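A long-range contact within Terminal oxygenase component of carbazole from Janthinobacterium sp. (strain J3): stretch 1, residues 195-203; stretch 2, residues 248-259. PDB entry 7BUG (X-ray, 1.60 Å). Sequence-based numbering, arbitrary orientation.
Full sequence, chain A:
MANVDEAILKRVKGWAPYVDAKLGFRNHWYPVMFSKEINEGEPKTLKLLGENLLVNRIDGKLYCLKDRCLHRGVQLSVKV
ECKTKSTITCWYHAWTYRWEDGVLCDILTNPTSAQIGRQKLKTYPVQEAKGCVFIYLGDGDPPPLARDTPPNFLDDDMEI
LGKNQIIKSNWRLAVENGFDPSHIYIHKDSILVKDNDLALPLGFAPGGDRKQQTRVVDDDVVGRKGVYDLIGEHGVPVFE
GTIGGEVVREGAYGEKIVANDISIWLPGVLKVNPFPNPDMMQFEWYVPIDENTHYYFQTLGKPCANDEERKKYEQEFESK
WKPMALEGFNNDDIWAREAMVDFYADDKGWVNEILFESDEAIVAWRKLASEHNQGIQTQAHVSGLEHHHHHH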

ATOM      1  N   ASP A 195      24.907  18.887  28.918  1.00 32.08           N
ATOM      2  CA  ASP A 195      24.762  18.543  30.351  1.00 33.60           C
ATOM      3  C   ASP A 195      25.822  17.545  30.816  1.00 38.69           C
ATOM      4  O   ASP A 195      25.977  17.451  32.056  1.00 42.79           O
ATOM      5  CB  ASP A 195      23.391  17.984  30.675  1.00 33.55           C
ATOM      6  CG  ASP A 195      22.275  19.004  30.585  1.00 40.60           C
ATOM      7  OD1 ASP A 195      22.572  20.147  30.207  1.00 37.60           O
ATOM      8  OD2 ASP A 195      21.116  18.613  30.852  1.00 44.67           O
ATOM      9  N   ASN A 196      26.456  16.768  29.919  1.00 34.52           N
ATOM     10  CA  ASN A 196      27.557  15.850  30.336  1.00 33.08           C
ATOM     11  C   ASN A 196      28.895  16.376  29.829  1.00 30.34           C
ATOM     12  O   ASN A 196      29.889  15.681  29.995  1.00 31.56           O
ATOM     13  CB  ASN A 196      27.366  14.381  29.915  1.00 33.30           C
ATOM     14  CG  ASN A 196      28.176  13.449  30.792  1.00 37.56           C
ATOM     15  OD1 ASN A 196      28.234  13.669  32.014  1.00 32.56           O
ATOM     16  ND2 ASN A 196      28.773  12.413  30.194  1.00 25.84           N
ATOM     17  N   ASP A 197      28.937  17.576  29.249  1.00 36.03           N
ATOM     18  CA  ASP A 197      30.214  18.301  29.084  1.00 36.66           C
ATOM     19  C   ASP A 197      31.138  17.584  28.097  1.00 38.61           C
ATOM     20  O   ASP A 197      32.367  17.653  28.289  1.00 36.41           O
ATOM     21  CB  ASP A 197      30.907  18.413  30.445  1.00 42.12           C
ATOM     22  CG  ASP A 197      31.544  19.763  30.642  1.00 48.15           C
ATOM     23  OD1 ASP A 197      30.812  20.745  30.476  1.00 52.57           O
ATOM     24  OD2 ASP A 197      32.767  19.809  30.913  1.00 54.22           O
ATOM     25  N   LEU A 198      30.600  16.958  27.042  1.00 30.76           N
ATOM     26  CA  LEU A 198      31.438  16.143  26.124  1.00 30.15           C
ATOM     27  C   LEU A 198      32.236  17.035  25.175  1.00 27.89           C
ATOM     28  O   LEU A 198      31.682  17.995  24.635  1.00 31.67           O
ATOM     29  CB  LEU A 198      30.539  15.205  25.309  1.00 29.47           C
ATOM     30  CG  LEU A 198      29.631  14.281  26.110  1.00 29.33           C
ATOM     31  CD1 LEU A 198      28.831  13.363  25.185  1.00 30.07           C
ATOM     32  CD2 LEU A 198      30.449  13.442  27.083  1.00 31.54           C
ATOM     33  N   ALA A 199      33.482  16.681  24.919  1.00 32.16           N
ATOM     34  CA  ALA A 199      34.194  17.099  23.698  1.00 31.31           C
ATOM     35  C   ALA A 199      33.482  16.411  22.533  1.00 33.90           C
ATOM     36  O   ALA A 199      33.470  15.168  22.469  1.00 37.29           O
ATOM     37  CB  ALA A 199      35.642  16.707  23.745  1.00 34.95           C
ATOM     38  N   LEU A 200      32.819  17.160  21.672  1.00 32.38           N
ATOM     39  CA  LEU A 200      32.261  16.536  20.446  1.00 28.54           C
ATOM     40  C   LEU A 200      32.598  17.462  19.298  1.00 25.92           C
ATOM     41  O   LEU A 200      32.032  18.552  19.214  1.00 28.30           O
ATOM     42  CB  LEU A 200      30.748  16.355  20.586  1.00 30.09           C
ATOM     43  CG  LEU A 200      30.114  15.496  19.489  1.00 32.81           C
ATOM     44  CD1 LEU A 200      30.421  14.017  19.743  1.00 31.75           C
ATOM     45  CD2 LEU A 200      28.607  15.730  19.384  1.00 33.12           C
ATOM     46  N   PRO A 201      33.517  17.068  18.402  1.00 23.99           N
ATOM     47  CA  PRO A 201      33.772  17.852  17.200  1.00 26.63           C
ATOM     48  C   PRO A 201      32.614  17.704  16.201  1.00 26.56           C
ATOM     49  O   PRO A 201      31.778  16.837  16.408  1.00 25.71           O
ATOM     50  CB  PRO A 201      35.008  17.233  16.551  1.00 27.78           C
ATOM     51  CG  PRO A 201      35.192  15.875  17.221  1.00 27.92           C
ATOM     52  CD  PRO A 201      34.350  15.858  18.481  1.00 26.63           C
ATOM     53  N   LEU A 202      32.553  18.607  15.225  1.00 25.14           N
ATOM     54  CA  LEU A 202      31.602  18.543  14.090  1.00 26.66           C
ATOM     55  C   LEU A 202      31.971  17.362  13.202  1.00 27.18           C
ATOM     56  O   LEU A 202      31.049  16.813  12.550  1.00 24.47           O
ATOM     57  CB  LEU A 202      31.668  19.840  13.280  1.00 27.99           C
ATOM     58  CG  LEU A 202      31.314  21.095  14.068  1.00 28.61           C
ATOM     59  CD1 LEU A 202      31.369  22.296  13.154  1.00 28.60           C
ATOM     60  CD2 LEU A 202      29.962  20.976  14.762  1.00 26.43           C
ATOM     61  N   GLY A 203      33.262  17.045  13.133  1.00 24.89           N
ATOM     62  CA  GLY A 203      33.838  16.000  12.274  1.00 25.88           C
ATOM     63  C   GLY A 203      35.349  15.961  12.402  1.00 26.41           C
ATOM     64  O   GLY A 203      35.845  16.475  13.412  1.00 25.81           O
ATOM     65  N   VAL A 248      30.645  29.614  11.110  1.00 32.70           N
ATOM     66  CA  VAL A 248      29.155  29.605  11.205  1.00 32.22           C
ATOM     67  C   VAL A 248      28.707  28.672  12.338  1.00 30.52           C
ATOM     68  O   VAL A 248      27.572  28.828  12.853  1.00 28.22           O
ATOM     69  CB  VAL A 248      28.554  29.209   9.844  1.00 31.90           C
ATOM     70  CG1 VAL A 248      28.841  30.276   8.799  1.00 31.06           C
ATOM     71  CG2 VAL A 248      29.068  27.861   9.334  1.00 33.21           C
ATOM     72  N   ARG A 249      29.574  27.753  12.771  1.00 33.87           N
ATOM     73  CA  ARG A 249      29.186  26.766  13.806  1.00 33.88           C
ATOM     74  C   ARG A 249      30.434  26.292  14.545  1.00 34.21           C
ATOM     75  O   ARG A 249      31.502  26.094  13.919  1.00 34.36           O
ATOM     76  CB  ARG A 249      28.414  25.604  13.167  1.00 34.92           C
ATOM     77  CG  ARG A 249      27.994  24.520  14.153  1.00 34.09           C
ATOM     78  CD  ARG A 249      26.860  24.910  15.076  1.00 33.29           C
ATOM     79  NE  ARG A 249      26.966  24.177  16.327  1.00 33.31           N
ATOM     80  CZ  ARG A 249      25.940  23.835  17.094  1.00 31.41           C
ATOM     81  NH1 ARG A 249      24.695  24.068  16.711  1.00 33.41           N
ATOM     82  NH2 ARG A 249      26.165  23.186  18.222  1.00 32.86           N
ATOM     83  N   GLU A 250      30.282  26.083  15.840  1.00 37.54           N
ATOM     84  CA  GLU A 250      31.359  25.516  16.686  1.00 39.37           C
ATOM     85  C   GLU A 250      30.914  24.149  17.196  1.00 36.79           C
ATOM     86  O   GLU A 250      29.705  23.976  17.447  1.00 36.92           O
ATOM     87  CB  GLU A 250      31.692  26.515  17.790  1.00 40.45           C
ATOM     88  CG  GLU A 250      32.207  27.809  17.187  1.00 45.39           C
ATOM     89  CD  GLU A 250      32.534  28.906  18.177  1.00 53.70           C
ATOM     90  OE1 GLU A 250      33.733  29.036  18.525  1.00 60.01           O
ATOM     91  OE2 GLU A 250      31.591  29.630  18.582  1.00 56.23           O
ATOM     92  N   GLY A 251      31.878  23.234  17.332  1.00 39.67           N
ATOM     93  CA  GLY A 251      31.716  21.940  18.012  1.00 40.45           C
ATOM     94  C   GLY A 251      31.537  22.148  19.501  1.00 42.04           C
ATOM     95  O   GLY A 251      31.516  23.324  19.949  1.00 41.45           O
ATOM     96  N   ALA A 252      31.454  21.052  20.253  1.00 44.15           N
ATOM     97  CA  ALA A 252      31.119  21.060  21.688  1.00 47.55           C
ATOM     98  C   ALA A 252      32.411  21.136  22.499  1.00 49.87           C
ATOM     99  O   ALA A 252      33.180  20.138  22.518  1.00 46.51           O
ATOM    100  CB  ALA A 252      30.310  19.846  22.046  1.00 51.00           C
ATOM    101  N   TYR A 253      32.640  22.292  23.124  1.00 54.68           N
ATOM    102  CA  TYR A 253      33.866  22.595  23.901  1.00 57.81           C
ATOM    103  C   TYR A 253      33.585  22.215  25.366  1.00 56.67           C
ATOM    104  O   TYR A 253      33.157  23.073  26.173  1.00 67.72           O
ATOM    105  CB  TYR A 253      34.282  24.048  23.644  1.00 54.72           C
ATOM    106  CG  TYR A 253      35.039  24.309  22.359  1.00 55.07           C
ATOM    107  CD1 TYR A 253      36.326  23.826  22.164  1.00 53.40           C
ATOM    108  CD2 TYR A 253      34.496  25.103  21.359  1.00 59.53           C
ATOM    109  CE1 TYR A 253      37.030  24.082  20.997  1.00 58.45           C
ATOM    110  CE2 TYR A 253      35.189  25.380  20.192  1.00 59.47           C
ATOM    111  CZ  TYR A 253      36.462  24.868  20.008  1.00 60.46           C
ATOM    112  OH  TYR A 253      37.145  25.151  18.858  1.00 60.63           O
ATOM    113  N   GLY A 254      33.755  20.921  25.655  1.00 53.87           N
ATOM    114  CA  GLY A 254      33.640  20.289  26.981  1.00 49.86           C
ATOM    115  C   GLY A 254      34.912  19.531  27.329  1.00 46.27           C
ATOM    116  O   GLY A 254      35.821  19.468  26.481  1.00 51.72           O
ATOM    117  N   GLU A 255      34.986  18.972  28.535  1.00 47.09           N
ATOM    118  CA  GLU A 255      36.232  18.390  29.101  1.00 49.64           C
ATOM    119  C   GLU A 255      36.264  16.867  28.899  1.00 44.75           C
ATOM    120  O   GLU A 255      37.389  16.353  28.739  1.00 50.31           O
ATOM    121  CB  GLU A 255      36.372  18.836  30.562  1.00 52.18           C
ATOM    122  CG  GLU A 255      36.846  20.282  30.672  1.00 58.41           C
ATOM    123  CD  GLU A 255      36.428  21.075  31.906  1.00 64.40           C
ATOM    124  OE1 GLU A 255      35.272  20.919  32.365  1.00 64.97           O
ATOM    125  OE2 GLU A 255      37.261  21.870  32.399  1.00 65.79           O
ATOM    126  N   LYS A 256      35.101  16.191  28.887  1.00 40.61           N
ATOM    127  CA  LYS A 256      34.971  14.705  28.948  1.00 35.04           C
ATOM    128  C   LYS A 256      35.293  14.144  27.566  1.00 33.64           C
ATOM    129  O   LYS A 256      34.540  14.439  26.634  1.00 34.26           O
ATOM    130  CB  LYS A 256      33.585  14.230  29.386  1.00 33.67           C
ATOM    131  CG  LYS A 256      33.416  14.011  30.877  1.00 35.82           C
ATOM    132  CD  LYS A 256      32.027  14.131  31.374  1.00 35.07           C
ATOM    133  CE  LYS A 256      31.901  13.761  32.823  1.00 33.48           C
ATOM    134  NZ  LYS A 256      30.496  13.694  33.244  1.00 36.37           N
ATOM    135  N   ILE A 257      36.420  13.455  27.450  1.00 30.81           N
ATOM    136  CA  ILE A 257      36.832  12.716  26.226  1.00 31.75           C
ATOM    137  C   ILE A 257      36.066  11.391  26.187  1.00 30.19           C
ATOM    138  O   ILE A 257      36.158  10.629  27.158  1.00 31.31           O
ATOM    139  CB  ILE A 257      38.350  12.505  26.165  1.00 36.20           C
ATOM    140  CG1 ILE A 257      39.105  13.839  26.225  1.00 37.76           C
ATOM    141  CG2 ILE A 257      38.723  11.699  24.927  1.00 33.22           C
ATOM    142  CD1 ILE A 257      40.606  13.678  26.166  1.00 37.03           C
ATOM    143  N   VAL A 258      35.303  11.157  25.118  1.00 27.16           N
ATOM    144  CA  VAL A 258      34.527   9.895  24.921  1.00 27.64           C
ATOM    145  C   VAL A 258      34.819   9.361  23.515  1.00 28.00           C
ATOM    146  O   VAL A 258      35.457  10.050  22.686  1.00 25.74           O
ATOM    147  CB  VAL A 258      33.010  10.079  25.156  1.00 24.90           C
ATOM    148  CG1 VAL A 258      32.698  10.420  26.597  1.00 26.06           C
ATOM    149  CG2 VAL A 258      32.416  11.095  24.199  1.00 26.66           C
ATOM    150  N   ALA A 259      34.406   8.116  23.271  1.00 25.80           N
ATOM    151  CA  ALA A 259      34.411   7.489  21.941  1.00 25.03           C
ATOM    152  C   ALA A 259      35.812   7.424  21.331  1.00 26.27           C
ATOM    153  O   ALA A 259      35.907   7.608  20.122  1.00 31.24           O
ATOM    154  CB  ALA A 259      33.449   8.208  21.048  1.00 24.25           C
TER

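Residues 195-203 and 248-259 of the carbazole oxygenase component meet mainly through their backbones, burying 685 Å² in total. Two short bridges set the register, Leu200 opposite Ala252 as an antiparallel hydrogen-bonded pair and Leu198 opposite Lys256.

At the first bridge both residues satisfy each other. Ala252 N donates to Leu200 O (2.8 Å, nearly linear at 173°), and Leu200 N donates to Ala252 O (3.1 Å, 158°). Ala252 O is heavily used: it also accepts a weak bond from Gly254 N within its own stretch (3.3 Å) and a CA-H...O contact from Ala199 CA (3.4 Å). Leu198 O lies 3.4 Å from Ala252 O, but both are acceptors and no hydrogen bond joins them. The paired backbones bring Leu200 CB within 3.8 Å of Ala252 CB, a small apolar contact beside the polar one.

At the second bridge the bonds flank Leu198 rather than using its own amide. Lys256 N donates to Asp197 O (3.2 Å, 167°), and Ala199 N donates to Lys256 O (3.0 Å, 160°), so both backbone polar atoms of Lys256 are satisfied by the neighbours of Leu198. Leu198 CA adds a CA-H...O contact to Lys256 O at 3.6 Å. Asp197 O likewise receives a CA-H...O contact from Gly254 CA (3.2 Å). The lack of a side chain at Gly254 permits this close approach: an ideal CB there would lie 2.1 Å from Asp197 O and 2.8 Å from Leu198 O, clashing with both.

The side chain of Lys256 reaches beyond the backbone pairing. With chi2 to chi4 all t, it extends to place NZ 2.6 Å from Asn196 OD1, to which it donates a short hydrogen bond; NZ and Asn196 ND2 are each also hydrogen-bonded elsewhere in the structure. Asp197 is less comfortably placed. Its OD2 accepts a weak bond from Glu255 N (3.4 Å, 151°), yet sits 3.1 Å from Glu255 OE1, a close approach of like charges between two acceptors.

Apolar contacts extend the interface. The CA-to-CB bond of Leu198 points away from the other stretch, but the end of its side chain comes nearer, setting CD2 3.8 Å from Val258 CG1. Leu202, whose CA-to-CB bond points sideways, also brings its end nearer: CD2 lies 3.8 Å from Gly251 CA and 4.1 Å from Arg249 CG. The CA-to-CB bond of Arg249 points toward stretch 1, and its NE donates to the carbonyl of the next residue, Glu250 O (3.0 Å, 162°); its NH1 and NH2 are hydrogen-bonded elsewhere in the structure.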